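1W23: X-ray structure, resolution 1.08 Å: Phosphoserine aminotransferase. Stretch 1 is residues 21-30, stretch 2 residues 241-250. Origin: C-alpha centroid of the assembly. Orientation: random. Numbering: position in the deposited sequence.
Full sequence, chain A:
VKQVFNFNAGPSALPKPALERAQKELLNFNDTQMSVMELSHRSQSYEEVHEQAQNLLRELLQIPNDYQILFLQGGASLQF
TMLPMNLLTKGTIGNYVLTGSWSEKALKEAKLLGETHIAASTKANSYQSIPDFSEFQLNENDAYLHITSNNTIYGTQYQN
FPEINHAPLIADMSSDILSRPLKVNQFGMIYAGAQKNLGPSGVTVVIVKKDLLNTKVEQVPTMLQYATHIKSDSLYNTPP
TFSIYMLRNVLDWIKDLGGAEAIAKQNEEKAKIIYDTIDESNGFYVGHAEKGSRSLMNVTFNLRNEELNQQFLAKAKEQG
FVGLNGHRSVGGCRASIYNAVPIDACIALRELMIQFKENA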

# COMPACT_ATOMS: atom_id res chain seq x y z
N ARG A 21 11.56 -13.73 12.32
CA ARG A 21 10.39 -13.60 13.19
C ARG A 21 9.10 -13.70 12.38
O ARG A 21 8.19 -14.44 12.73
CB ARG A 21 10.49 -12.26 13.94
CG ARG A 21 9.35 -11.92 14.86
CD ARG A 21 9.61 -10.59 15.55
NE ARG A 21 8.56 -10.26 16.49
CZ ARG A 21 8.51 -9.08 17.13
NH1 ARG A 21 9.43 -8.12 16.89
NH2 ARG A 21 7.54 -8.86 18.02
N ALA A 22 9.06 -12.95 11.27
CA ALA A 22 7.85 -12.99 10.44
C ALA A 22 7.61 -14.39 9.89
O ALA A 22 6.46 -14.87 9.81
CB ALA A 22 8.01 -12.00 9.29
N GLN A 23 8.66 -15.08 9.44
CA GLN A 23 8.53 -16.42 8.90
C GLN A 23 7.93 -17.37 9.96
O GLN A 23 7.02 -18.13 9.68
CB GLN A 23 9.88 -16.94 8.43
CG GLN A 23 9.81 -18.31 7.77
CD GLN A 23 11.17 -18.81 7.38
OE1 GLN A 23 12.15 -18.75 8.17
NE2 GLN A 23 11.32 -19.31 6.17
N LYS A 24 8.51 -17.33 11.17
CA LYS A 24 8.11 -18.28 12.20
C LYS A 24 6.64 -18.17 12.52
O LYS A 24 5.98 -19.20 12.72
CB LYS A 24 8.97 -18.05 13.47
CG LYS A 24 8.74 -19.08 14.55
CD LYS A 24 9.65 -18.70 15.76
CE LYS A 24 9.56 -19.73 16.90
NZ LYS A 24 10.71 -19.55 17.88
N GLU A 25 6.10 -16.97 12.55
CA GLU A 25 4.71 -16.74 12.96
C GLU A 25 3.78 -16.41 11.78
O GLU A 25 2.67 -15.93 12.02
CB GLU A 25 4.61 -15.71 14.11
CG GLU A 25 5.00 -14.27 13.75
CD GLU A 25 5.30 -13.37 14.95
OE1 GLU A 25 5.47 -12.17 14.75
OE2 GLU A 25 5.37 -13.82 16.10
N LEU A 26 4.19 -16.69 10.55
CA LEU A 26 3.40 -16.27 9.37
C LEU A 26 2.03 -16.90 9.37
O LEU A 26 1.12 -16.29 8.80
CB LEU A 26 4.12 -16.57 8.06
CG LEU A 26 3.67 -15.70 6.91
CD1 LEU A 26 4.17 -14.28 7.03
CD2 LEU A 26 4.13 -16.28 5.55
N LEU A 27 1.88 -18.12 9.89
CA LEU A 27 0.61 -18.80 9.84
C LEU A 27 -0.20 -18.68 11.13
O LEU A 27 -1.42 -18.91 11.12
CB LEU A 27 0.83 -20.32 9.58
CG LEU A 27 1.79 -20.66 8.46
CD1 LEU A 27 1.91 -22.20 8.27
CD2 LEU A 27 1.37 -20.00 7.18
N ASN A 28 0.45 -18.38 12.25
CA ASN A 28 -0.17 -18.34 13.57
C ASN A 28 0.40 -17.18 14.36
O ASN A 28 1.44 -17.38 15.05
CB ASN A 28 0.03 -19.68 14.26
CG ASN A 28 -0.46 -19.67 15.71
OD1 ASN A 28 -1.26 -18.82 16.10
ND2 ASN A 28 0.09 -20.58 16.51
N PHE A 29 -0.18 -16.02 14.22
CA PHE A 29 0.27 -14.81 14.88
C PHE A 29 -0.39 -14.64 16.24
O PHE A 29 -1.63 -14.69 16.34
CB PHE A 29 -0.05 -13.59 14.01
CG PHE A 29 0.40 -12.32 14.67
CD1 PHE A 29 1.78 -12.09 14.87
CD2 PHE A 29 -0.50 -11.36 15.10
CE1 PHE A 29 2.19 -10.95 15.51
CE2 PHE A 29 -0.01 -10.21 15.70
CZ PHE A 29 1.32 -10.01 15.91
N ASN A 30 0.38 -14.44 17.30
CA ASN A 30 -0.14 -14.13 18.63
C ASN A 30 -1.17 -15.14 19.10
O ASN A 30 -2.16 -14.80 19.69
CB ASN A 30 -0.73 -12.74 18.69
CG ASN A 30 -1.00 -12.15 20.05
OD1 ASN A 30 -2.01 -11.42 20.30
ND2 ASN A 30 -0.13 -12.49 20.97
N THR A 241 -1.62 -3.88 6.52
CA THR A 241 -1.35 -4.45 7.85
C THR A 241 -0.02 -5.22 7.88
O THR A 241 0.72 -5.10 8.85
CB THR A 241 -2.50 -5.38 8.30
OG1 THR A 241 -2.74 -6.34 7.27
CG2 THR A 241 -3.77 -4.62 8.61
N PHE A 242 0.27 -5.98 6.84
CA PHE A 242 1.53 -6.76 6.85
C PHE A 242 2.73 -5.80 6.75
O PHE A 242 3.75 -6.02 7.44
CB PHE A 242 1.58 -7.82 5.77
CG PHE A 242 2.76 -8.77 5.96
CD1 PHE A 242 2.75 -9.68 7.01
CD2 PHE A 242 3.84 -8.75 5.12
CE1 PHE A 242 3.82 -10.52 7.20
CE2 PHE A 242 4.92 -9.61 5.32
CZ PHE A 242 4.90 -10.53 6.36
N SER A 243 2.64 -4.76 5.96
CA SER A 243 3.75 -3.78 5.88
C SER A 243 3.96 -3.10 7.23
O SER A 243 5.14 -2.89 7.62
CB SER A 243 3.51 -2.76 4.79
OG SER A 243 3.50 -3.35 3.52
N ILE A 244 2.91 -2.73 7.93
CA ILE A 244 3.06 -2.09 9.25
C ILE A 244 3.60 -3.07 10.26
O ILE A 244 4.45 -2.71 11.11
CB ILE A 244 1.72 -1.43 9.67
CG1 ILE A 244 1.42 -0.24 8.75
CG2 ILE A 244 1.75 -1.03 11.13
CD1 ILE A 244 -0.03 0.23 8.74
N TYR A 245 3.18 -4.33 10.21
CA TYR A 245 3.75 -5.37 11.08
C TYR A 245 5.23 -5.53 10.80
O TYR A 245 6.05 -5.61 11.75
CB TYR A 245 2.96 -6.68 10.79
CG TYR A 245 3.70 -7.91 11.23
CD1 TYR A 245 3.68 -8.36 12.55
CD2 TYR A 245 4.46 -8.66 10.34
CE1 TYR A 245 4.37 -9.50 12.93
CE2 TYR A 245 5.16 -9.76 10.72
CZ TYR A 245 5.11 -10.18 12.04
OH TYR A 245 5.85 -11.29 12.38
N MET A 246 5.65 -5.57 9.53
CA MET A 246 7.09 -5.70 9.24
C MET A 246 7.85 -4.48 9.71
O MET A 246 8.98 -4.61 10.22
CB MET A 246 7.31 -5.95 7.75
CG MET A 246 6.95 -7.34 7.30
SD MET A 246 7.88 -8.65 8.07
CE MET A 246 9.55 -8.18 7.78
N LEU A 247 7.30 -3.27 9.54
CA LEU A 247 7.87 -2.06 10.07
C LEU A 247 8.08 -2.19 11.59
O LEU A 247 9.17 -1.88 12.11
CB LEU A 247 6.95 -0.87 9.74
CG LEU A 247 7.25 0.47 10.43
CD1 LEU A 247 8.52 1.07 10.09
CD2 LEU A 247 6.05 1.40 10.18
N ARG A 248 7.07 -2.66 12.33
CA ARG A 248 7.23 -2.89 13.74
C ARG A 248 8.43 -3.79 13.99
O ARG A 248 9.27 -3.51 14.87
CB ARG A 248 5.90 -3.46 14.29
CG ARG A 248 5.80 -3.53 15.83
CD ARG A 248 6.64 -4.61 16.53
NE ARG A 248 6.38 -5.95 15.96
CZ ARG A 248 5.44 -6.74 16.40
NH1 ARG A 248 4.67 -6.44 17.44
NH2 ARG A 248 5.23 -7.92 15.77
N ASN A 249 8.50 -4.94 13.29
CA ASN A 249 9.61 -5.86 13.50
C ASN A 249 10.95 -5.20 13.23
O ASN A 249 11.94 -5.45 13.99
CB ASN A 249 9.46 -7.09 12.61
CG ASN A 249 8.37 -8.03 13.03
OD1 ASN A 249 7.58 -7.78 13.95
ND2 ASN A 249 8.38 -9.21 12.38
N VAL A 250 11.09 -4.40 12.20
CA VAL A 250 12.36 -3.69 11.91
C VAL A 250 12.69 -2.72 13.01
O VAL A 250 13.84 -2.64 13.47
CB VAL A 250 12.29 -3.02 10.53
CG1 VAL A 250 13.52 -2.13 10.33
CG2 VAL A 250 12.21 -4.07 9.43
O HOH W 1 11.72 -8.07 14.97
O HOH W 2 4.39 -13.01 10.34

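What satisfies the hydroxyl of Tyr245, which sits at the centre of this contact? It donates a hydrogen bond to Glu25, with Tyr245 OH 2.6 Å from Glu25 OE1, a short bond and the sole direct hydrogen bond between the two stretches. Glu25 is the first residue here to leave helical phi/psi, and its side chain starts out sideways, yet its carboxylate comes near enough to accept. Having donated, the hydroxyl oxygen also accepts: weakly from Asn249, with ND2 of Asn249 3.3 Å from OH of Tyr245, and weakly from water 2, which lies 3.0 Å from Tyr245 OH. The same water donates to the carbonyl Ala22 O at 2.8 Å, so it ties the tyrosine to the first stretch a second time.

How can two arginines lie against each other? The guanidinium of Arg21, at the end of a fully extended side chain, stacks flat on that of Arg248, with centres 3.9 Å apart and planes 9° from parallel. Arg21 NH2 and Arg248 NH2 are only 3.4 Å apart, but both are donors and no hydrogen bond joins them; the N-H bonds lie in the guanidinium planes, so stacking leaves them free to point outward, away from the partner guanidinium. Glu25 OE1 is 4.4 Å from Arg248 NH2, near enough for opposite charges to be felt but beyond a salt bridge.

Where, then, do the arginine donors find acceptors? Arg248 turns back on its neighbour: its NE and NH2 each lie 3.0 Å from Asn249 OD1, and both donate to that one oxygen, while its NH1 is satisfied elsewhere in the structure. Arg21 NH1 also approaches Asn249 OD1, at 3.5 Å, but the oxygen lies over the guanidinium face and the angle is too poor for a hydrogen bond. Arg21 NH1 donates to water 1 at 3.0 Å and also bonds to a residue just outside the stretch, and this water donates to the backbone Asn249 O at 2.8 Å, bridging the stretches.

What packs around this polar network? Ala22 points toward the second helix, its CB 3.6 Å from Met246 SD and 3.9 Å from Tyr245 CE2, near the edge of the tyrosine ring. Tyr245 in turn directs an edge toward the face of Phe29 in an offset arrangement, with planes at 83° and Phe29 CE1 3.7 Å from Tyr245 CE1. Farther along, Leu26 CD1 meets Phe242 CE1 at 3.8 Å. These apolar contacts flank the tyrosine whose hydroxyl serves the polar groups.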